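PDB 3CEX: DinB-like domain-containing protein from Enterococcus faecalis, which is of unknown function but belongs to the DinB superfamily of helical-bundle proteins. Local coordinates for residues 121-132 against 143-152. Sequence-based numbering, arbitrary orientation.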
ATOM      1  N   TYR A 121      -4.260  -8.688  17.652  1.00 30.44           N
ATOM      2  CA  TYR A 121      -5.336  -7.758  17.962  1.00 30.25           C
ATOM      3  C   TYR A 121      -6.507  -7.992  17.003  1.00 29.95           C
ATOM      4  O   TYR A 121      -7.664  -8.099  17.441  1.00 28.59           O
ATOM      5  CB  TYR A 121      -4.863  -6.292  17.915  1.00 30.25           C
ATOM      6  CG  TYR A 121      -5.928  -5.314  18.386  1.00 30.58           C
ATOM      7  CD1 TYR A 121      -6.100  -5.040  19.735  1.00 32.04           C
ATOM      8  CD2 TYR A 121      -6.766  -4.683  17.492  1.00 32.43           C
ATOM      9  CE1 TYR A 121      -7.093  -4.161  20.172  1.00 31.96           C
ATOM     10  CE2 TYR A 121      -7.763  -3.803  17.924  1.00 30.56           C
ATOM     11  CZ  TYR A 121      -7.912  -3.556  19.255  1.00 31.53           C
ATOM     12  OH  TYR A 121      -8.906  -2.715  19.661  1.00 32.58           O
ATOM     13  N   LEU A 122      -6.196  -8.108  15.713  1.00 29.44           N
ATOM     14  CA  LEU A 122      -7.213  -8.286  14.683  1.00 30.62           C
ATOM     15  C   LEU A 122      -8.015  -9.563  14.916  1.00 31.51           C
ATOM     16  O   LEU A 122      -9.215  -9.613  14.656  1.00 30.67           O
ATOM     17  CB  LEU A 122      -6.598  -8.320  13.265  1.00 29.72           C
ATOM     18  CG  LEU A 122      -6.201  -6.940  12.717  1.00 31.41           C
ATOM     19  CD1 LEU A 122      -5.544  -7.072  11.357  1.00 32.28           C
ATOM     20  CD2 LEU A 122      -7.394  -6.054  12.625  1.00 31.55           C
ATOM     21  N   ASP A 123      -7.328 -10.598  15.365  1.00 33.48           N
ATOM     22  CA  ASP A 123      -7.968 -11.882  15.617  1.00 36.25           C
ATOM     23  C   ASP A 123      -8.861 -11.878  16.852  1.00 36.33           C
ATOM     24  O   ASP A 123      -9.719 -12.756  16.996  1.00 37.15           O
ATOM     25  CB  ASP A 123      -6.902 -12.957  15.755  1.00 37.04           C
ATOM     26  CG  ASP A 123      -6.268 -13.319  14.427  1.00 43.47           C
ATOM     27  OD1 ASP A 123      -6.962 -13.150  13.379  1.00 50.27           O
ATOM     28  OD2 ASP A 123      -5.070 -13.759  14.422  1.00 49.42           O
ATOM     29  N   GLN A 124      -8.646 -10.922  17.753  1.00 36.76           N
ATOM     30  CA  GLN A 124      -9.382 -10.895  19.019  1.00 37.92           C
ATOM     31  C   GLN A 124     -10.411  -9.767  19.115  1.00 37.36           C
ATOM     32  O   GLN A 124     -11.315  -9.832  19.939  1.00 36.92           O
ATOM     33  CB  GLN A 124      -8.412 -10.862  20.203  1.00 38.25           C
ATOM     34  CG  GLN A 124      -7.541 -12.118  20.280  1.00 40.33           C
ATOM     35  CD  GLN A 124      -6.507 -12.059  21.394  1.00 41.27           C
ATOM     36  OE1 GLN A 124      -5.298 -12.096  21.136  1.00 46.78           O
ATOM     37  NE2 GLN A 124      -6.971 -11.972  22.636  1.00 44.13           N
ATOM     38  N   ILE A 125     -10.303  -8.753  18.266  1.00 37.46           N
ATOM     39  CA  ILE A 125     -11.287  -7.685  18.273  1.00 37.67           C
ATOM     40  C   ILE A 125     -12.667  -8.274  17.925  1.00 37.77           C
ATOM     41  O   ILE A 125     -12.777  -9.076  17.003  1.00 37.28           O
ATOM     42  CB  ILE A 125     -10.888  -6.535  17.308  1.00 38.28           C
ATOM     43  CG1 ILE A 125     -11.663  -5.250  17.633  1.00 39.92           C
ATOM     44  CG2 ILE A 125     -11.085  -6.933  15.882  1.00 35.47           C
ATOM     45  CD1 ILE A 125     -11.449  -4.752  19.074  1.00 42.72           C
ATOM     46  N   LYS A 126     -13.693  -7.903  18.701  1.00 37.83           N
ATOM     47  CA  LYS A 126     -15.093  -8.240  18.403  1.00 38.46           C
ATOM     48  C   LYS A 126     -15.697  -7.210  17.465  1.00 38.51           C
ATOM     49  O   LYS A 126     -15.360  -6.023  17.513  1.00 37.64           O
ATOM     50  CB  LYS A 126     -15.930  -8.367  19.697  1.00 38.90           C
ATOM     51  CG  LYS A 126     -15.785  -9.739  20.353  1.00 39.59           C
ATOM     52  CD  LYS A 126     -16.084  -9.737  21.853  1.00 41.48           C
ATOM     53  CE  LYS A 126     -14.834  -9.436  22.715  1.00 45.15           C
ATOM     54  NZ  LYS A 126     -13.536 -10.028  22.166  1.00 47.07           N
ATOM     55  N   GLU A 127     -16.571  -7.684  16.595  1.00 38.34           N
ATOM     56  CA  GLU A 127     -17.110  -6.880  15.521  1.00 39.59           C
ATOM     57  C   GLU A 127     -17.909  -5.675  16.051  1.00 39.31           C
ATOM     58  O   GLU A 127     -17.972  -4.631  15.417  1.00 39.33           O
ATOM     59  CB  GLU A 127     -17.974  -7.788  14.653  1.00 39.54           C
ATOM     60  CG  GLU A 127     -18.506  -7.187  13.367  1.00 42.19           C
ATOM     61  CD  GLU A 127     -19.697  -7.978  12.836  1.00 42.69           C
ATOM     62  OE1 GLU A 127     -20.764  -7.353  12.563  1.00 44.99           O
ATOM     63  OE2 GLU A 127     -19.558  -9.229  12.727  1.00 46.49           O
ATOM     64  N   GLU A 128     -18.524  -5.840  17.217  1.00 39.74           N
ATOM     65  CA  GLU A 128     -19.277  -4.771  17.866  1.00 39.89           C
ATOM     66  C   GLU A 128     -18.365  -3.612  18.325  1.00 39.39           C
ATOM     67  O   GLU A 128     -18.794  -2.458  18.391  1.00 39.29           O
ATOM     68  CB  GLU A 128     -20.064  -5.333  19.049  1.00 40.35           C
ATOM     69  CG  GLU A 128     -21.249  -6.219  18.635  1.00 44.14           C
ATOM     70  CD  GLU A 128     -20.869  -7.627  18.083  1.00 48.27           C
ATOM     71  OE1 GLU A 128     -19.662  -8.015  18.098  1.00 50.48           O
ATOM     72  OE2 GLU A 128     -21.799  -8.343  17.626  1.00 50.10           O
ATOM     73  N   GLN A 129     -17.106  -3.933  18.623  1.00 38.72           N
ATOM     74  CA  GLN A 129     -16.125  -2.942  19.066  1.00 37.77           C
ATOM     75  C   GLN A 129     -15.631  -2.031  17.939  1.00 36.56           C
ATOM     76  O   GLN A 129     -15.077  -0.973  18.216  1.00 35.08           O
ATOM     77  CB  GLN A 129     -14.923  -3.624  19.701  1.00 37.31           C
ATOM     78  CG  GLN A 129     -15.210  -4.380  20.959  1.00 38.55           C
ATOM     79  CD  GLN A 129     -14.030  -5.236  21.385  1.00 39.62           C
ATOM     80  OE1 GLN A 129     -13.632  -6.175  20.680  1.00 41.65           O
ATOM     81  NE2 GLN A 129     -13.466  -4.924  22.551  1.00 43.17           N
ATOM     82  N   LEU A 130     -15.806  -2.447  16.686  1.00 35.54           N
ATOM     83  CA  LEU A 130     -15.274  -1.668  15.568  1.00 35.58           C
ATOM     84  C   LEU A 130     -15.919  -0.280  15.419  1.00 34.79           C
ATOM     85  O   LEU A 130     -15.290   0.637  14.913  1.00 33.57           O
ATOM     86  CB  LEU A 130     -15.385  -2.441  14.245  1.00 35.62           C
ATOM     87  CG  LEU A 130     -14.469  -3.657  14.076  1.00 35.48           C
ATOM     88  CD1 LEU A 130     -14.862  -4.372  12.782  1.00 36.16           C
ATOM     89  CD2 LEU A 130     -12.972  -3.255  14.083  1.00 35.72           C
ATOM     90  N   SER A 131     -17.159  -0.129  15.881  1.00 34.63           N
ATOM     91  CA  SER A 131     -17.845   1.159  15.793  1.00 34.56           C
ATOM     92  C   SER A 131     -17.498   2.103  16.949  1.00 33.92           C
ATOM     93  O   SER A 131     -17.964   3.239  16.972  1.00 34.09           O
ATOM     94  CB  SER A 131     -19.370   0.959  15.735  1.00 34.28           C
ATOM     95  OG  SER A 131     -19.843   0.388  16.933  1.00 35.50           O
ATOM     96  N   ASP A 132     -16.722   1.639  17.922  1.00 33.34           N
ATOM     97  CA  ASP A 132     -16.381   2.475  19.078  1.00 33.11           C
ATOM     98  C   ASP A 132     -15.633   3.750  18.666  1.00 32.30           C
ATOM     99  O   ASP A 132     -14.646   3.662  17.965  1.00 29.61           O
ATOM    100  CB  ASP A 132     -15.461   1.705  20.016  1.00 33.30           C
ATOM    101  CG  ASP A 132     -16.178   0.595  20.784  1.00 37.36           C
ATOM    102  OD1 ASP A 132     -17.440   0.561  20.779  1.00 41.88           O
ATOM    103  OD2 ASP A 132     -15.466  -0.219  21.428  1.00 40.18           O
ATOM    104  N   THR A 143     -13.061   6.194  14.829  1.00 28.79           N
ATOM    105  CA  THR A 143     -13.484   4.953  15.437  1.00 28.62           C
ATOM    106  C   THR A 143     -12.358   3.948  15.391  1.00 29.02           C
ATOM    107  O   THR A 143     -11.354   4.149  14.705  1.00 27.44           O
ATOM    108  CB  THR A 143     -14.630   4.352  14.624  1.00 29.22           C
ATOM    109  OG1 THR A 143     -14.176   4.119  13.269  1.00 28.48           O
ATOM    110  CG2 THR A 143     -15.868   5.280  14.626  1.00 28.18           C
ATOM    111  N   ARG A 144     -12.541   2.834  16.092  1.00 29.42           N
ATOM    112  CA  ARG A 144     -11.563   1.763  16.081  1.00 30.10           C
ATOM    113  C   ARG A 144     -11.282   1.326  14.626  1.00 30.25           C
ATOM    114  O   ARG A 144     -10.134   1.091  14.240  1.00 28.83           O
ATOM    115  CB  ARG A 144     -12.085   0.598  16.903  1.00 30.20           C
ATOM    116  CG  ARG A 144     -11.074  -0.423  17.321  1.00 30.98           C
ATOM    117  CD  ARG A 144     -11.696  -1.378  18.343  1.00 32.59           C
ATOM    118  NE  ARG A 144     -12.308  -0.668  19.460  1.00 32.19           N
ATOM    119  CZ  ARG A 144     -11.663  -0.248  20.539  1.00 34.05           C
ATOM    120  NH1 ARG A 144     -10.371  -0.471  20.704  1.00 37.83           N
ATOM    121  NH2 ARG A 144     -12.321   0.386  21.474  1.00 36.07           N
ATOM    122  N   GLN A 145     -12.356   1.233  13.850  1.00 30.67           N
ATOM    123  CA  GLN A 145     -12.311   0.740  12.493  1.00 31.89           C
ATOM    124  C   GLN A 145     -11.444   1.621  11.609  1.00 30.73           C
ATOM    125  O   GLN A 145     -10.590   1.112  10.878  1.00 31.11           O
ATOM    126  CB  GLN A 145     -13.727   0.680  11.933  1.00 31.57           C
ATOM    127  CG  GLN A 145     -13.785   0.137  10.526  1.00 35.57           C
ATOM    128  CD  GLN A 145     -15.160  -0.395  10.194  1.00 36.08           C
ATOM    129  OE1 GLN A 145     -15.747  -1.125  10.996  1.00 42.52           O
ATOM    130  NE2 GLN A 145     -15.671  -0.059   9.004  1.00 40.71           N
ATOM    131  N   VAL A 146     -11.637   2.938  11.723  1.00 30.69           N
ATOM    132  CA  VAL A 146     -10.864   3.923  10.958  1.00 30.75           C
ATOM    133  C   VAL A 146      -9.367   3.796  11.286  1.00 30.99           C
ATOM    134  O   VAL A 146      -8.503   3.802  10.404  1.00 29.72           O
ATOM    135  CB  VAL A 146     -11.412   5.350  11.209  1.00 31.28           C
ATOM    136  CG1 VAL A 146     -10.425   6.418  10.739  1.00 30.48           C
ATOM    137  CG2 VAL A 146     -12.765   5.532  10.488  1.00 31.20           C
ATOM    138  N   ARG A 147      -9.062   3.592  12.565  1.00 30.87           N
ATOM    139  CA  ARG A 147      -7.678   3.514  13.001  1.00 30.55           C
ATOM    140  C   ARG A 147      -7.018   2.235  12.473  1.00 29.82           C
ATOM    141  O   ARG A 147      -5.870   2.275  12.021  1.00 30.09           O
ATOM    142  CB  ARG A 147      -7.657   3.603  14.510  1.00 31.94           C
ATOM    143  CG  ARG A 147      -6.389   3.407  15.193  1.00 35.84           C
ATOM    144  CD  ARG A 147      -5.400   4.528  14.952  1.00 41.32           C
ATOM    145  NE  ARG A 147      -5.926   5.887  14.804  1.00 43.54           N
ATOM    146  CZ  ARG A 147      -6.045   6.791  15.775  1.00 43.16           C
ATOM    147  NH1 ARG A 147      -5.779   6.505  17.033  1.00 46.57           N
ATOM    148  NH2 ARG A 147      -6.464   8.006  15.473  1.00 44.11           N
ATOM    149  N   LEU A 148      -7.746   1.122  12.521  1.00 29.97           N
ATOM    150  CA  LEU A 148      -7.290  -0.144  11.966  1.00 29.93           C
ATOM    151  C   LEU A 148      -7.046  -0.085  10.462  1.00 29.36           C
ATOM    152  O   LEU A 148      -6.062  -0.615   9.988  1.00 29.40           O
ATOM    153  CB  LEU A 148      -8.285  -1.270  12.276  1.00 29.92           C
ATOM    154  CG  LEU A 148      -8.327  -1.689  13.766  1.00 31.15           C
ATOM    155  CD1 LEU A 148      -9.475  -2.668  14.077  1.00 31.86           C
ATOM    156  CD2 LEU A 148      -6.950  -2.269  14.192  1.00 29.65           C
ATOM    157  N   VAL A 149      -7.950   0.528   9.718  1.00 29.60           N
ATOM    158  CA  VAL A 149      -7.772   0.689   8.276  1.00 29.78           C
ATOM    159  C   VAL A 149      -6.546   1.581   7.962  1.00 30.05           C
ATOM    160  O   VAL A 149      -5.767   1.308   7.024  1.00 30.14           O
ATOM    161  CB  VAL A 149      -9.045   1.249   7.622  1.00 30.23           C
ATOM    162  CG1 VAL A 149      -8.778   1.655   6.167  1.00 29.31           C
ATOM    163  CG2 VAL A 149     -10.194   0.257   7.683  1.00 29.88           C
ATOM    164  N   SER A 150      -6.384   2.653   8.749  1.00 29.64           N
ATOM    165  CA  SER A 150      -5.252   3.540   8.621  1.00 30.50           C
ATOM    166  C   SER A 150      -3.952   2.796   8.857  1.00 30.76           C
ATOM    167  O   SER A 150      -2.967   3.013   8.125  1.00 31.04           O
ATOM    168  CB  SER A 150      -5.339   4.724   9.608  1.00 31.03           C
ATOM    169  OG  SER A 150      -6.366   5.591   9.199  1.00 30.55           O
ATOM    170  N   ALA A 151      -3.937   1.921   9.870  1.00 31.99           N
ATOM    171  CA  ALA A 151      -2.715   1.158  10.183  1.00 31.79           C
ATOM    172  C   ALA A 151      -2.334   0.184   9.080  1.00 32.31           C
ATOM    173  O   ALA A 151      -1.161   0.110   8.702  1.00 32.39           O
ATOM    174  CB  ALA A 151      -2.814   0.483  11.495  1.00 32.91           C
ATOM    175  N   ILE A 152      -3.308  -0.506   8.499  1.00 32.42           N
ATOM    176  CA  ILE A 152      -3.036  -1.423   7.390  1.00 32.26           C
ATOM    177  C   ILE A 152      -2.612  -0.631   6.145  1.00 32.02           C
ATOM    178  O   ILE A 152      -1.627  -0.987   5.490  1.00 30.55           O
ATOM    179  CB  ILE A 152      -4.275  -2.286   7.014  1.00 32.56           C
ATOM    180  CG1 ILE A 152      -4.720  -3.199   8.171  1.00 34.29           C
ATOM    181  CG2 ILE A 152      -4.011  -3.132   5.773  1.00 32.35           C
ATOM    182  CD1 ILE A 152      -3.656  -4.138   8.691  1.00 34.61           C
TER
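Arg-144 sets off with CG opposite its backbone N (chi1 -163°) and bends at chi3 (-53°), which carries its guanidinium to Gln-129, Asp-132 and Tyr-121. Tyr-121 also has CG anti to its backbone N, and its side chain crosses that of Arg-144 at about a right angle. Its OH lies 2.9 Å from Arg-144 NH1, at the guanidinium edge. Arg-144 NE donates to Gln-129 O at 3.1 Å, from above the carbonyl plane. Asp-132 N reaches that oxygen from the opposite face, so two bonds grip it. Arg-144 NH2 forms a salt bridge with Asp-132 OD2 at 3.2 Å. The oxygen uses its anti lone pair, and the carboxylate and guanidinium planes are 82° apart. Ile-125 CD1 packs against Arg-144 CD.

The backbone is tied as well. Arg-144 N donates to Asp-132 O and Gln-145 N to Leu-130 O, at the first turn of the helix. Thr-143 is the N-cap; its OG1 accepts from Val-146 N at 3.2 Å.

On the apolar side of the contact, Leu-130 CD2 meets Leu-148 CD1 at 3.5 Å. Leu-148 CD2 touches Tyr-121 and Leu-122. Gln-145 NE2 hydrogen-bonds to Glu-12 OE1 of the second subunit.

The contact joins the end of helix 104-124 and the turn after it to the start of helix 144-170, beside the short hairpin of strands 133-135 and 142-143. Helix 44-62 adds Ile-59 against Tyr-121 and Leu-148, and helix 8-25 packs on Ile-152.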